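Local structure of CRISPR-associated protein, Cse1 family (Acidimicrobium ferrooxidans, 4H3T) at residues 48-53 and 377-382; 130-135 and 161-166; 252-257 and 297-302; 258-263 and 287-292; 301-306 and 339-344. The protein probably serves as the large subunit of the type I-E Cascade complex, which in relatives recognises foreign DNA during CRISPR interference. The protein carries 1 engineered substitution. All blocks are in the same frame, centred on the assembly; numbering follows the deposited sequence.

Contact 1. Residues 48-53 and 377-382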
# COMPACT_ATOMS: atom_id res chain seq x y z
N ASP A 48 -10.65 8.73 4.14
CA ASP A 48 -10.84 9.77 3.16
C ASP A 48 -9.62 9.92 2.16
O ASP A 48 -9.72 10.58 1.13
CB ASP A 48 -11.03 11.12 3.99
CG ASP A 48 -10.31 11.28 5.40
OD1 ASP A 48 -9.49 12.27 5.55
OD2 ASP A 48 -10.53 10.34 6.40
N PHE A 49 -8.47 9.34 2.50
CA PHE A 49 -7.26 9.50 1.69
C PHE A 49 -6.43 8.25 1.86
O PHE A 49 -6.36 7.75 2.96
CB PHE A 49 -6.54 10.80 2.14
CG PHE A 49 -5.42 11.16 1.18
CD1 PHE A 49 -5.70 11.80 -0.02
CD2 PHE A 49 -4.13 10.68 1.39
CE1 PHE A 49 -4.69 12.08 -0.93
CE2 PHE A 49 -3.14 10.90 0.45
CZ PHE A 49 -3.41 11.62 -0.69
N PRO A 50 -5.84 7.72 0.78
CA PRO A 50 -5.24 6.38 0.84
C PRO A 50 -4.10 6.15 1.80
O PRO A 50 -4.03 5.09 2.35
CB PRO A 50 -4.75 6.14 -0.58
CG PRO A 50 -5.48 7.10 -1.42
CD PRO A 50 -5.88 8.24 -0.61
N THR A 51 -3.30 7.14 2.07
CA THR A 51 -2.15 6.95 2.95
C THR A 51 -2.59 6.81 4.40
O THR A 51 -1.87 6.30 5.24
CB THR A 51 -1.18 8.10 2.82
OG1 THR A 51 -1.85 9.30 3.05
CG2 THR A 51 -0.54 8.16 1.50
N LEU A 52 -3.77 7.27 4.71
CA LEU A 52 -4.23 7.15 6.08
C LEU A 52 -4.43 5.67 6.54
O LEU A 52 -4.31 5.36 7.72
CB LEU A 52 -5.54 7.91 6.26
CG LEU A 52 -5.47 9.47 6.15
CD1 LEU A 52 -6.91 10.08 6.22
CD2 LEU A 52 -4.73 10.03 7.31
N GLU A 53 -4.89 4.80 5.65
CA GLU A 53 -5.25 3.46 6.08
C GLU A 53 -4.04 2.64 6.54
O GLU A 53 -4.10 2.16 7.65
CB GLU A 53 -6.09 2.75 5.02
CG GLU A 53 -6.63 1.44 5.57
CD GLU A 53 -7.69 0.82 4.70
OE1 GLU A 53 -8.17 1.51 3.79
OE2 GLU A 53 -8.08 -0.35 4.95
N ASP A 377 4.68 12.39 -6.54
CA ASP A 377 4.30 12.37 -7.96
C ASP A 377 3.29 11.30 -8.28
O ASP A 377 2.52 11.47 -9.18
CB ASP A 377 5.53 12.13 -8.83
CG ASP A 377 6.38 13.36 -9.06
OD1 ASP A 377 6.12 14.41 -8.40
OD2 ASP A 377 7.31 13.28 -9.89
N ASP A 378 3.33 10.19 -7.60
CA ASP A 378 2.41 9.10 -7.91
C ASP A 378 2.14 8.31 -6.70
O ASP A 378 3.00 8.17 -5.84
CB ASP A 378 2.97 8.18 -9.00
CG ASP A 378 1.93 7.89 -10.07
OD1 ASP A 378 0.79 7.45 -9.70
OD2 ASP A 378 2.22 8.17 -11.27
N LEU A 379 0.94 7.80 -6.60
CA LEU A 379 0.56 6.98 -5.48
C LEU A 379 -0.18 5.77 -6.02
O LEU A 379 -1.10 5.96 -6.81
CB LEU A 379 -0.32 7.81 -4.55
CG LEU A 379 -0.71 7.23 -3.19
CD1 LEU A 379 0.51 7.10 -2.28
CD2 LEU A 379 -1.72 8.14 -2.53
N ALA A 380 0.32 4.56 -5.75
CA ALA A 380 -0.38 3.31 -6.10
C ALA A 380 -1.20 2.91 -4.85
O ALA A 380 -0.70 2.96 -3.70
CB ALA A 380 0.62 2.21 -6.47
N TYR A 381 -2.45 2.57 -5.05
CA TYR A 381 -3.36 2.24 -3.96
C TYR A 381 -4.39 1.25 -4.52
O TYR A 381 -4.91 1.51 -5.59
CB TYR A 381 -3.99 3.53 -3.44
CG TYR A 381 -5.33 3.28 -2.79
CD1 TYR A 381 -5.44 2.48 -1.66
CD2 TYR A 381 -6.50 3.82 -3.32
CE1 TYR A 381 -6.68 2.14 -1.12
CE2 TYR A 381 -7.75 3.54 -2.76
CZ TYR A 381 -7.83 2.68 -1.67
OH TYR A 381 -9.03 2.33 -1.07
N ASP A 382 -4.56 0.07 -3.92
CA ASP A 382 -5.48 -0.93 -4.50
C ASP A 382 -5.76 -2.01 -3.53
O ASP A 382 -5.08 -2.11 -2.51
CB ASP A 382 -4.85 -1.54 -5.79
CG ASP A 382 -5.81 -1.94 -6.92
OD1 ASP A 382 -7.02 -2.23 -6.63
OD2 ASP A 382 -5.38 -1.93 -8.12
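The Tyr381 ring carries Pro50 on one face: CB stands 4.0 Å from the ring centroid, slightly toward the rim, in a CH-pi contact, with the pyrrolidine crossing the tyrosine at about a right angle. Pro50 also presses CD onto a face of its neighbour Phe49, 3.4 Å above that ring plane, while Thr51 OG1 lies in plane at the phenylalanine edge. Both methyls of Leu379 meet the turn. Leu379 CD2 reaches Pro50 CG at 4.1 Å and, more loosely, Phe49 CZ at 4.3 Å; Leu379 CD1 meets Thr51 CG2 at 4.1 Å. Leu379 and Tyr381, two residues apart on the strand, point to the same side, and each has CG anti to its backbone N (chi1 -172° and 155°). No hydrogen bond crosses, so the contact is apolar and fairly light. The Thr51 hydroxyl is instead bonded to Glu166. A type I turn from Phe49 to Leu52, closed by Leu52 N on Phe49 O at 3.2 Å, presents Pro50 to the strand. The turn leads into helix 52-68 and rests against edge strand 375-387, which has a classic bulge at Asp377-Asp378 opposite Lys368 and pairs with strand 359-370; Glu53 adds a salt bridge to Arg383.

Contact 2. Residues 130-135 and 161-166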
# COMPACT_ATOMS: atom_id res chain seq x y z
N SER A 130 -0.87 22.62 5.96
CA SER A 130 0.41 21.94 5.58
C SER A 130 0.49 20.46 6.11
O SER A 130 1.29 19.66 5.62
CB SER A 130 1.60 22.74 6.10
OG SER A 130 1.63 22.66 7.51
N LEU A 131 -0.31 20.10 7.14
CA LEU A 131 -0.34 18.72 7.67
C LEU A 131 -1.22 17.82 6.80
O LEU A 131 -1.12 16.61 6.83
CB LEU A 131 -0.91 18.82 9.12
CG LEU A 131 -0.73 17.76 10.12
CD1 LEU A 131 0.71 17.32 10.30
CD2 LEU A 131 -1.34 18.22 11.41
N VAL A 132 -2.05 18.41 5.95
CA VAL A 132 -2.95 17.62 5.09
C VAL A 132 -2.23 17.19 3.84
O VAL A 132 -1.63 18.03 3.21
CB VAL A 132 -4.19 18.45 4.73
CG1 VAL A 132 -5.09 17.73 3.70
CG2 VAL A 132 -4.98 18.86 6.00
N ALA A 133 -2.32 15.89 3.45
CA ALA A 133 -1.78 15.43 2.17
C ALA A 133 -2.89 15.60 1.14
O ALA A 133 -4.06 15.23 1.41
CB ALA A 133 -1.41 13.96 2.25
N TYR A 134 -2.52 16.02 -0.05
CA TYR A 134 -3.43 16.12 -1.20
C TYR A 134 -2.99 15.12 -2.32
O TYR A 134 -1.85 14.60 -2.34
CB TYR A 134 -3.49 17.58 -1.70
CG TYR A 134 -4.26 18.47 -0.73
CD1 TYR A 134 -5.65 18.47 -0.69
CD2 TYR A 134 -3.58 19.29 0.17
CE1 TYR A 134 -6.35 19.25 0.22
CE2 TYR A 134 -4.28 20.14 1.04
CZ TYR A 134 -5.66 20.10 1.08
OH TYR A 134 -6.37 20.89 1.97
N ALA A 135 -3.95 14.77 -3.18
CA ALA A 135 -3.77 13.81 -4.28
C ALA A 135 -2.53 14.11 -5.13
O ALA A 135 -2.31 15.28 -5.46
CB ALA A 135 -5.00 13.84 -5.20
N ALA A 161 -5.27 14.83 14.38
CA ALA A 161 -4.71 13.56 14.91
C ALA A 161 -4.46 12.55 13.78
O ALA A 161 -3.42 11.90 13.77
CB ALA A 161 -5.64 12.96 15.94
N ARG A 162 -5.43 12.40 12.85
CA ARG A 162 -5.26 11.47 11.74
C ARG A 162 -4.07 11.87 10.87
O ARG A 162 -3.23 11.03 10.56
CB ARG A 162 -6.50 11.41 10.88
CG ARG A 162 -7.64 10.69 11.54
CD ARG A 162 -8.79 10.44 10.59
NE ARG A 162 -9.40 11.63 10.03
CZ ARG A 162 -10.51 12.22 10.46
NH1 ARG A 162 -11.09 11.83 11.58
NH2 ARG A 162 -10.99 13.27 9.82
N TRP A 163 -3.98 13.17 10.52
CA TRP A 163 -2.88 13.61 9.69
C TRP A 163 -1.52 13.59 10.39
O TRP A 163 -0.49 13.44 9.71
CB TRP A 163 -3.12 14.96 9.11
CG TRP A 163 -4.20 14.93 8.08
CD1 TRP A 163 -5.39 15.59 8.13
CD2 TRP A 163 -4.14 14.30 6.81
NE1 TRP A 163 -6.09 15.38 6.96
CE2 TRP A 163 -5.40 14.51 6.18
CE3 TRP A 163 -3.23 13.42 6.19
CZ2 TRP A 163 -5.68 14.02 4.91
CZ3 TRP A 163 -3.52 12.93 4.94
CH2 TRP A 163 -4.76 13.20 4.34
N LEU A 164 -1.52 13.73 11.71
CA LEU A 164 -0.32 13.64 12.52
C LEU A 164 0.29 12.23 12.43
O LEU A 164 1.47 12.09 12.20
CB LEU A 164 -0.67 14.00 13.95
CG LEU A 164 0.35 13.87 15.02
CD1 LEU A 164 1.55 14.76 14.74
CD2 LEU A 164 -0.26 14.23 16.37
N VAL A 165 -0.56 11.19 12.54
CA VAL A 165 -0.18 9.81 12.44
C VAL A 165 0.33 9.55 11.04
O VAL A 165 1.39 8.96 10.86
CB VAL A 165 -1.34 8.88 12.82
CG1 VAL A 165 -0.93 7.40 12.57
CG2 VAL A 165 -1.71 9.06 14.30
N GLU A 166 -0.34 10.10 10.05
CA GLU A 166 0.08 9.91 8.68
C GLU A 166 1.40 10.60 8.38
O GLU A 166 2.21 10.03 7.64
CB GLU A 166 -1.03 10.41 7.72
CG GLU A 166 -0.83 10.12 6.22
CD GLU A 166 -0.12 11.17 5.39
OE1 GLU A 166 0.46 12.09 5.99
OE2 GLU A 166 -0.06 11.01 4.14
O HOH W 1 0.50 14.84 5.82
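Trp163 lies flat beneath the backbone of residues 131-133, one face of its indole spread under the loop. Val132 CA sits 4.0 Å from the centroid of the five-membered ring, almost on the normal (12°), as a CH-pi contact. Farther along the same face, Ala133 N is 3.5 Å from Trp163 CZ3, with Ala133 CB at 3.6 Å from that carbon. Val132 CG2 lies 3.8 Å from Trp163 NE1, and Val132 CG1 sits by CZ2 of the benzo ring. Where the ring joins the helix, Leu131 slides past in the opposite sense, its CG 3.8 Å from Trp163 CB. One polar link joins the segments: water 1 donates to Leu131 O at 2.6 Å and to Glu166 OE1 at 2.8 Å. The bend at chi2 (-91°) turns this carboxylate toward the loop, and its OE2 is taken by Thr51. An extended loop is thus laid over a helix by one broad aromatic; soon beyond it residues 138-150 are not modelled, consistent with the mobile loop seen in Cse1 relatives.

Contact 3. Residues 252-257 and 297-302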
# COMPACT_ATOMS: atom_id res chain seq x y z
N ASP A 252 13.29 -1.63 17.53
CA ASP A 252 13.38 -2.75 18.46
C ASP A 252 12.45 -3.90 18.08
O ASP A 252 12.62 -5.02 18.53
CB ASP A 252 13.03 -2.29 19.87
CG ASP A 252 13.99 -1.24 20.42
OD1 ASP A 252 15.15 -1.16 19.91
OD2 ASP A 252 13.58 -0.49 21.34
N GLY A 253 11.42 -3.57 17.34
CA GLY A 253 10.40 -4.50 16.91
C GLY A 253 9.26 -3.75 16.24
O GLY A 253 9.35 -2.52 15.96
N VAL A 254 8.16 -4.46 16.04
CA VAL A 254 7.02 -3.89 15.31
C VAL A 254 6.30 -2.79 16.04
O VAL A 254 5.83 -1.87 15.37
CB VAL A 254 5.98 -4.92 14.85
CG1 VAL A 254 6.50 -5.71 13.66
CG2 VAL A 254 5.53 -5.84 15.99
N CYS A 255 6.16 -2.85 17.37
CA CYS A 255 5.47 -1.76 18.10
C CYS A 255 6.22 -0.47 17.95
O CYS A 255 5.58 0.57 17.84
CB CYS A 255 5.25 -2.07 19.56
SG CYS A 255 4.20 -3.51 19.86
N ASP A 256 7.57 -0.53 18.00
CA ASP A 256 8.45 0.62 17.83
C ASP A 256 8.32 1.13 16.35
O ASP A 256 7.96 2.28 16.11
CB ASP A 256 9.89 0.17 18.18
CG ASP A 256 10.95 1.22 18.16
OD1 ASP A 256 10.60 2.43 18.26
OD2 ASP A 256 12.15 0.85 18.04
N LEU A 257 8.44 0.23 15.38
CA LEU A 257 8.41 0.61 13.97
C LEU A 257 7.07 1.14 13.53
O LEU A 257 7.01 2.16 12.85
CB LEU A 257 8.81 -0.54 13.08
CG LEU A 257 8.87 -0.26 11.55
CD1 LEU A 257 9.78 0.95 11.21
CD2 LEU A 257 9.32 -1.53 10.85
N VAL A 297 12.39 -6.75 10.70
CA VAL A 297 11.28 -6.46 11.58
C VAL A 297 9.89 -6.51 10.92
O VAL A 297 8.94 -6.99 11.53
CB VAL A 297 11.51 -5.04 12.18
CG1 VAL A 297 10.32 -4.56 13.01
CG2 VAL A 297 12.79 -5.01 13.03
N ASP A 298 9.77 -5.92 9.75
CA ASP A 298 8.49 -5.49 9.20
C ASP A 298 7.78 -6.54 8.34
O ASP A 298 8.28 -6.92 7.29
CB ASP A 298 8.74 -4.22 8.39
CG ASP A 298 7.52 -3.36 8.04
OD1 ASP A 298 6.38 -3.89 8.04
OD2 ASP A 298 7.70 -2.19 7.74
N PRO A 299 6.56 -6.93 8.76
CA PRO A 299 5.82 -7.94 8.02
C PRO A 299 5.08 -7.42 6.79
O PRO A 299 4.44 -8.23 6.11
CB PRO A 299 4.80 -8.42 9.07
CG PRO A 299 4.47 -7.19 9.83
CD PRO A 299 5.78 -6.46 9.95
N HIS A 300 5.00 -6.12 6.58
CA HIS A 300 4.16 -5.54 5.50
C HIS A 300 4.93 -5.17 4.21
O HIS A 300 4.41 -4.40 3.39
CB HIS A 300 3.45 -4.28 6.01
CG HIS A 300 2.44 -4.58 7.08
ND1 HIS A 300 2.38 -3.84 8.25
CD2 HIS A 300 1.49 -5.53 7.11
CE1 HIS A 300 1.40 -4.40 8.97
NE2 HIS A 300 0.81 -5.39 8.28
N VAL A 301 6.15 -5.63 4.06
CA VAL A 301 6.98 -5.28 2.89
C VAL A 301 7.74 -6.53 2.39
O VAL A 301 8.34 -7.23 3.19
CB VAL A 301 7.92 -4.08 3.24
CG1 VAL A 301 8.67 -4.28 4.56
CG2 VAL A 301 8.92 -3.74 2.09
N GLY A 302 7.73 -6.75 1.07
CA GLY A 302 8.49 -7.78 0.38
C GLY A 302 9.77 -7.13 -0.12
O GLY A 302 9.85 -5.90 -0.19
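Two helix ends meet here: Gly253 is the N-cap of helix 254-257, and Asp298, just after helix 291-297, forms an Asx turn. Packing is tight around Val297. Val297 CG1, anti to the backbone N, drives into the start of the short helix, 3.5 Å from Gly253 C, while Val254 CG1 rests 3.5 Å from Val297 O and also leans on the Pro299 ring at CD, 3.9 Å off. Leu257 crosses Asp298 at about a right angle, bringing Leu257 CD2 to 3.6 Å from Asp298 OD2. The exposed side is looser: Asp252 points away from residues 297-302, and Asp252 N donates to the anti lone pair of Asp256 OD2, 2.8 Å away, with Arg239 and Arg249 balancing the two acids. Although buried, the Asp298 carboxylate is well satisfied, with Arg58 at OD1 and Tyr196 at OD2. An alanine here would remove these acceptors and would probably loosen both the turn into His300 and the seat of Leu257. Arg58 NH1 also bonds to His300 ND1, so one arginine grips both ends of the turn. Within it, His300 N lies 3.0 Å from Asp298 OD1, meeting that oxygen from above the carboxylate plane.

Contact 4. Residues 258-263 and 287-292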
# COMPACT_ATOMS: atom_id res chain seq x y z
N PHE A 258 6.01 0.45 13.92
CA PHE A 258 4.66 0.86 13.59
C PHE A 258 4.24 2.25 14.18
O PHE A 258 3.24 2.77 13.74
CB PHE A 258 3.66 -0.18 14.03
CG PHE A 258 3.63 -1.50 13.28
CD1 PHE A 258 4.53 -1.76 12.25
CD2 PHE A 258 2.72 -2.46 13.61
CE1 PHE A 258 4.51 -3.02 11.59
CE2 PHE A 258 2.73 -3.72 13.01
CZ PHE A 258 3.54 -3.94 11.90
N THR A 259 4.97 2.82 15.17
CA THR A 259 4.67 4.10 15.76
C THR A 259 5.85 5.05 15.62
O THR A 259 5.98 5.99 16.40
CB THR A 259 4.31 3.87 17.22
OG1 THR A 259 5.43 3.31 17.93
CG2 THR A 259 3.10 2.98 17.37
N TRP A 260 6.68 4.84 14.61
CA TRP A 260 7.94 5.55 14.46
C TRP A 260 7.77 7.05 14.39
O TRP A 260 6.99 7.53 13.57
CB TRP A 260 8.66 5.05 13.18
CG TRP A 260 10.11 5.39 13.12
CD1 TRP A 260 10.70 6.34 12.34
CD2 TRP A 260 11.16 4.72 13.82
NE1 TRP A 260 12.06 6.29 12.50
CE2 TRP A 260 12.37 5.30 13.39
CE3 TRP A 260 11.20 3.63 14.68
CZ2 TRP A 260 13.61 4.79 13.79
CZ3 TRP A 260 12.43 3.12 15.06
CH2 TRP A 260 13.62 3.72 14.64
N GLN A 261 8.49 7.76 15.22
CA GLN A 261 8.53 9.21 15.18
C GLN A 261 9.52 9.63 14.12
O GLN A 261 10.62 10.15 14.40
CB GLN A 261 8.85 9.78 16.57
CG GLN A 261 7.89 9.28 17.65
CD GLN A 261 6.49 9.78 17.44
OE1 GLN A 261 6.17 10.91 17.74
NE2 GLN A 261 5.66 8.96 16.87
N GLY A 262 9.04 9.57 12.87
CA GLY A 262 9.82 9.97 11.70
C GLY A 262 9.93 11.47 11.52
O GLY A 262 10.74 11.94 10.73
N ARG A 263 9.08 12.22 12.22
CA ARG A 263 9.08 13.68 12.22
C ARG A 263 9.09 14.19 13.69
O ARG A 263 9.11 13.39 14.64
CB ARG A 263 7.86 14.22 11.42
CG ARG A 263 7.86 13.82 9.91
CD ARG A 263 8.89 14.60 9.20
NE ARG A 263 8.99 14.32 7.76
CZ ARG A 263 9.77 13.40 7.19
NH1 ARG A 263 10.48 12.57 7.93
NH2 ARG A 263 9.84 13.31 5.87
N ASP A 287 13.34 10.96 13.28
CA ASP A 287 14.23 9.84 13.23
C ASP A 287 14.15 9.06 11.94
O ASP A 287 13.10 8.86 11.37
CB ASP A 287 13.96 8.87 14.38
CG ASP A 287 14.20 9.42 15.77
OD1 ASP A 287 15.15 10.23 15.94
OD2 ASP A 287 13.39 9.08 16.70
N GLU A 288 15.29 8.54 11.50
CA GLU A 288 15.35 7.74 10.28
C GLU A 288 15.45 6.27 10.64
O GLU A 288 16.16 5.92 11.58
CB GLU A 288 16.60 8.13 9.47
CG GLU A 288 16.72 9.63 9.13
CD GLU A 288 15.71 10.22 8.18
OE1 GLU A 288 14.80 9.47 7.75
OE2 GLU A 288 15.83 11.42 7.82
N VAL A 289 14.72 5.41 9.94
CA VAL A 289 14.73 3.99 10.17
C VAL A 289 15.96 3.39 9.48
O VAL A 289 16.19 3.61 8.28
CB VAL A 289 13.44 3.29 9.65
CG1 VAL A 289 13.52 1.79 9.85
CG2 VAL A 289 12.19 3.83 10.31
N ASP A 290 16.71 2.60 10.23
CA ASP A 290 17.81 1.79 9.70
C ASP A 290 17.18 0.73 8.76
O ASP A 290 16.43 -0.13 9.21
CB ASP A 290 18.58 1.15 10.85
CG ASP A 290 19.78 0.34 10.42
OD1 ASP A 290 19.64 -0.46 9.48
OD2 ASP A 290 20.84 0.47 11.05
N ARG A 291 17.41 0.90 7.47
CA ARG A 291 16.75 0.11 6.42
C ARG A 291 17.14 -1.37 6.44
O ARG A 291 16.27 -2.22 6.18
CB ARG A 291 17.00 0.74 5.04
CG ARG A 291 16.36 2.14 4.94
CD ARG A 291 16.72 2.88 3.65
NE ARG A 291 15.87 4.08 3.50
CZ ARG A 291 15.75 4.80 2.39
NH1 ARG A 291 16.38 4.44 1.29
NH2 ARG A 291 14.98 5.87 2.38
N ARG A 292 18.38 -1.69 6.90
CA ARG A 292 18.82 -3.09 7.06
C ARG A 292 18.04 -3.75 8.16
O ARG A 292 17.54 -4.86 7.98
CB ARG A 292 20.33 -3.16 7.37
CG ARG A 292 20.90 -4.57 7.51
CD ARG A 292 21.81 -4.78 8.73
NE ARG A 292 21.08 -5.25 9.93
CZ ARG A 292 20.78 -4.52 11.01
NH1 ARG A 292 21.13 -3.23 11.08
NH2 ARG A 292 20.12 -5.08 12.03
O HOH W 2 12.08 10.06 7.34
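Trp260 NE1 donates to Asp287 O at 3.0 Å. The oxygen lies close to the indole plane, but the donor stands 75° out of the carbonyl plane, off any lone pair, and the angle at the hydrogen is a moderate 144°. Over one face of the same indole stands Val289 CG2, a close CH-pi contact only 3.4 Å from the centroid of the five-membered ring; Glu288 O lies at the edge, 3.6 Å from Trp260 CZ2. An alanine in place of Trp260 would remove the indole, its N-H bond and the face under Val289, and would probably loosen the hold on residues 287-289. Beside the indole, Asp287 N donates to Gln261 O at 3.1 Å, this time in plane on a lone pair, and Gly262 CA approaches Asp287 O at 3.5 Å. What sets these groups lies one shell out. Gln261 is the centre of an inverse gamma turn, and its NE2 folds back on Thr259 O at 3.0 Å; Arg263 NH1 donates to Gly262 O and to water 2, which donates to Glu288 OE1. The Asp287 carboxylate is held by Arg264 and Val247 N, and Glu288 by Arg246. A glycerol, probably from crystallisation, bonds to Val289 N. Strands 263-272 and 275-289 form an antiparallel hairpin, and these bonds close its open mouth, where the first strand begins and the second runs out.

Contact 5. Residues 301-306 and 339-344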
# COMPACT_ATOMS: atom_id res chain seq x y z
N VAL A 301 6.15 -5.63 4.06
CA VAL A 301 6.98 -5.28 2.89
C VAL A 301 7.74 -6.53 2.39
O VAL A 301 8.34 -7.23 3.19
CB VAL A 301 7.92 -4.08 3.24
CG1 VAL A 301 8.67 -4.28 4.56
CG2 VAL A 301 8.92 -3.74 2.09
N GLY A 302 7.73 -6.75 1.07
CA GLY A 302 8.49 -7.78 0.38
C GLY A 302 9.77 -7.13 -0.12
O GLY A 302 9.85 -5.90 -0.19
N TRP A 303 10.79 -7.95 -0.41
CA TRP A 303 12.12 -7.46 -0.79
C TRP A 303 12.66 -8.14 -2.01
O TRP A 303 12.28 -9.27 -2.33
CB TRP A 303 13.14 -7.66 0.37
CG TRP A 303 12.72 -6.96 1.63
CD1 TRP A 303 11.89 -7.47 2.59
CD2 TRP A 303 13.01 -5.62 2.01
NE1 TRP A 303 11.64 -6.51 3.54
CE2 TRP A 303 12.31 -5.36 3.22
CE3 TRP A 303 13.79 -4.59 1.46
CZ2 TRP A 303 12.37 -4.12 3.88
CZ3 TRP A 303 13.89 -3.38 2.14
CH2 TRP A 303 13.15 -3.15 3.32
N ARG A 304 13.48 -7.40 -2.75
CA ARG A 304 14.24 -7.91 -3.89
C ARG A 304 15.69 -7.69 -3.57
O ARG A 304 16.07 -6.59 -3.17
CB ARG A 304 13.82 -7.17 -5.18
CG ARG A 304 14.70 -7.42 -6.39
CD ARG A 304 14.12 -6.73 -7.61
NE ARG A 304 14.12 -5.25 -7.51
CZ ARG A 304 15.17 -4.46 -7.73
NH1 ARG A 304 16.36 -4.97 -8.04
NH2 ARG A 304 15.05 -3.14 -7.65
N MSE A 305 16.51 -8.66 -3.85
CA MSE A 305 17.96 -8.49 -3.67
C MSE A 305 18.50 -7.65 -4.82
O MSE A 305 18.37 -8.06 -5.96
CB MSE A 305 18.65 -9.85 -3.61
CG MSE A 305 20.15 -9.69 -3.26
SE MSE A 305 21.08 -11.26 -3.55
CE MSE A 305 21.32 -11.05 -5.41
N GLU A 306 19.03 -6.46 -4.52
CA GLU A 306 19.52 -5.50 -5.52
C GLU A 306 20.96 -5.77 -5.91
O GLU A 306 21.28 -5.71 -7.09
CB GLU A 306 19.40 -4.10 -4.94
CG GLU A 306 19.82 -2.97 -5.87
CD GLU A 306 19.68 -1.61 -5.22
OE1 GLU A 306 20.22 -1.44 -4.09
OE2 GLU A 306 18.98 -0.75 -5.80
N GLU A 339 15.26 -14.02 -6.53
CA GLU A 339 15.85 -12.89 -5.80
C GLU A 339 14.80 -12.09 -5.00
O GLU A 339 15.13 -11.02 -4.50
CB GLU A 339 16.59 -11.97 -6.81
CG GLU A 339 17.89 -12.65 -7.29
CD GLU A 339 18.77 -11.88 -8.26
OE1 GLU A 339 18.39 -10.75 -8.67
OE2 GLU A 339 19.85 -12.41 -8.62
N GLU A 340 13.57 -12.63 -4.85
CA GLU A 340 12.42 -11.94 -4.26
C GLU A 340 11.93 -12.67 -3.03
O GLU A 340 11.91 -13.89 -3.02
CB GLU A 340 11.30 -11.87 -5.27
CG GLU A 340 11.51 -11.02 -6.52
CD GLU A 340 10.28 -11.02 -7.42
OE1 GLU A 340 9.65 -12.10 -7.58
OE2 GLU A 340 9.97 -9.96 -8.00
N GLN A 341 11.43 -11.95 -2.05
CA GLN A 341 10.93 -12.54 -0.81
C GLN A 341 9.63 -11.81 -0.46
O GLN A 341 9.63 -10.58 -0.28
CB GLN A 341 12.10 -12.36 0.20
CG GLN A 341 11.99 -12.50 1.72
CD GLN A 341 13.02 -11.53 2.40
OE1 GLN A 341 14.08 -11.03 1.82
NE2 GLN A 341 12.69 -11.14 3.63
N ARG A 342 8.53 -12.55 -0.38
CA ARG A 342 7.23 -11.96 -0.10
C ARG A 342 7.17 -11.33 1.33
O ARG A 342 8.00 -11.60 2.21
CB ARG A 342 6.08 -12.98 -0.30
CG ARG A 342 5.98 -14.04 0.77
CD ARG A 342 4.91 -15.11 0.50
NE ARG A 342 4.92 -15.59 -0.88
CZ ARG A 342 4.00 -16.37 -1.43
NH1 ARG A 342 3.02 -16.88 -0.69
NH2 ARG A 342 4.08 -16.69 -2.71
N ALA A 343 6.22 -10.40 1.49
CA ALA A 343 5.91 -9.77 2.78
C ALA A 343 5.66 -10.84 3.81
O ALA A 343 4.97 -11.82 3.54
CB ALA A 343 4.70 -8.87 2.66
N GLY A 344 6.25 -10.68 5.00
CA GLY A 344 6.14 -11.72 6.03
C GLY A 344 4.70 -12.01 6.42
O GLY A 344 4.35 -13.12 6.77
O HOH W 3 9.86 -10.18 3.33
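Strand 340-341 pairs antiparallel with strand 303-309 as the edge of a three-stranded sheet, and Glu339, Trp303 and Gln341 bury the most surface. Trp303 and Gln341 form the hydrogen-bonded pair: Trp303 N donates to Gln341 O at 2.9 Å, and Gln341 N returns a bond to Trp303 O at 2.8 Å. Their side chains lie side by side on one face of the sheet, pointing the same way, with indole and amide planes 32° apart. Gln341 NE2 comes within 3.9 Å of Trp303 CD1, and its OE1, 3.8 Å from Trp303 CB, is fixed by Arg295. Glu339 extends the ladder: Met305 N, of a selenomethionine, donates to Glu339 O at 2.8 Å, nearly along the C=O axis. The extended glutamate crosses Met305 obliquely, bringing Glu339 OE2 to 3.8 Å from Met305 CE. Arg304 and Glu340 form the non-hydrogen-bonded pair on the other face. Beyond strand 303-309, strand 312-317 completes the sheet. At the other end the two segments close in at Gly302, where a beta carbon would collide with Gln341 O. Past it the pairing gives way to water 3, which sits in plane at the Trp303 ring edge and donates to Arg342 O at 2.6 Å.

In the fold
Contact 1 joins the most distant parts of the chain, and the other four fall inside the loop it closes: contact 2 first, then contact 4 nested within contact 3, then contact 5. Contacts 1 and 2, with centres 12 Å apart, touch where helices 52-68 and 157-170 meet. Contacts 3 and 4, centres about 10 Å apart, pack through Phe258 against His300 and Pro299. Contact 5 takes over Val301 and Gly302 from contact 3, so hairpin 263-289, helix 291-297 and strand 303-309 form one continuous run. Contacts 2 and 5, centres about 29 Å apart, lie on opposite sides of the chain's centre; contacts 1 to 4 gather at helix 52-68, and contact 5 adds the small antiparallel sheet.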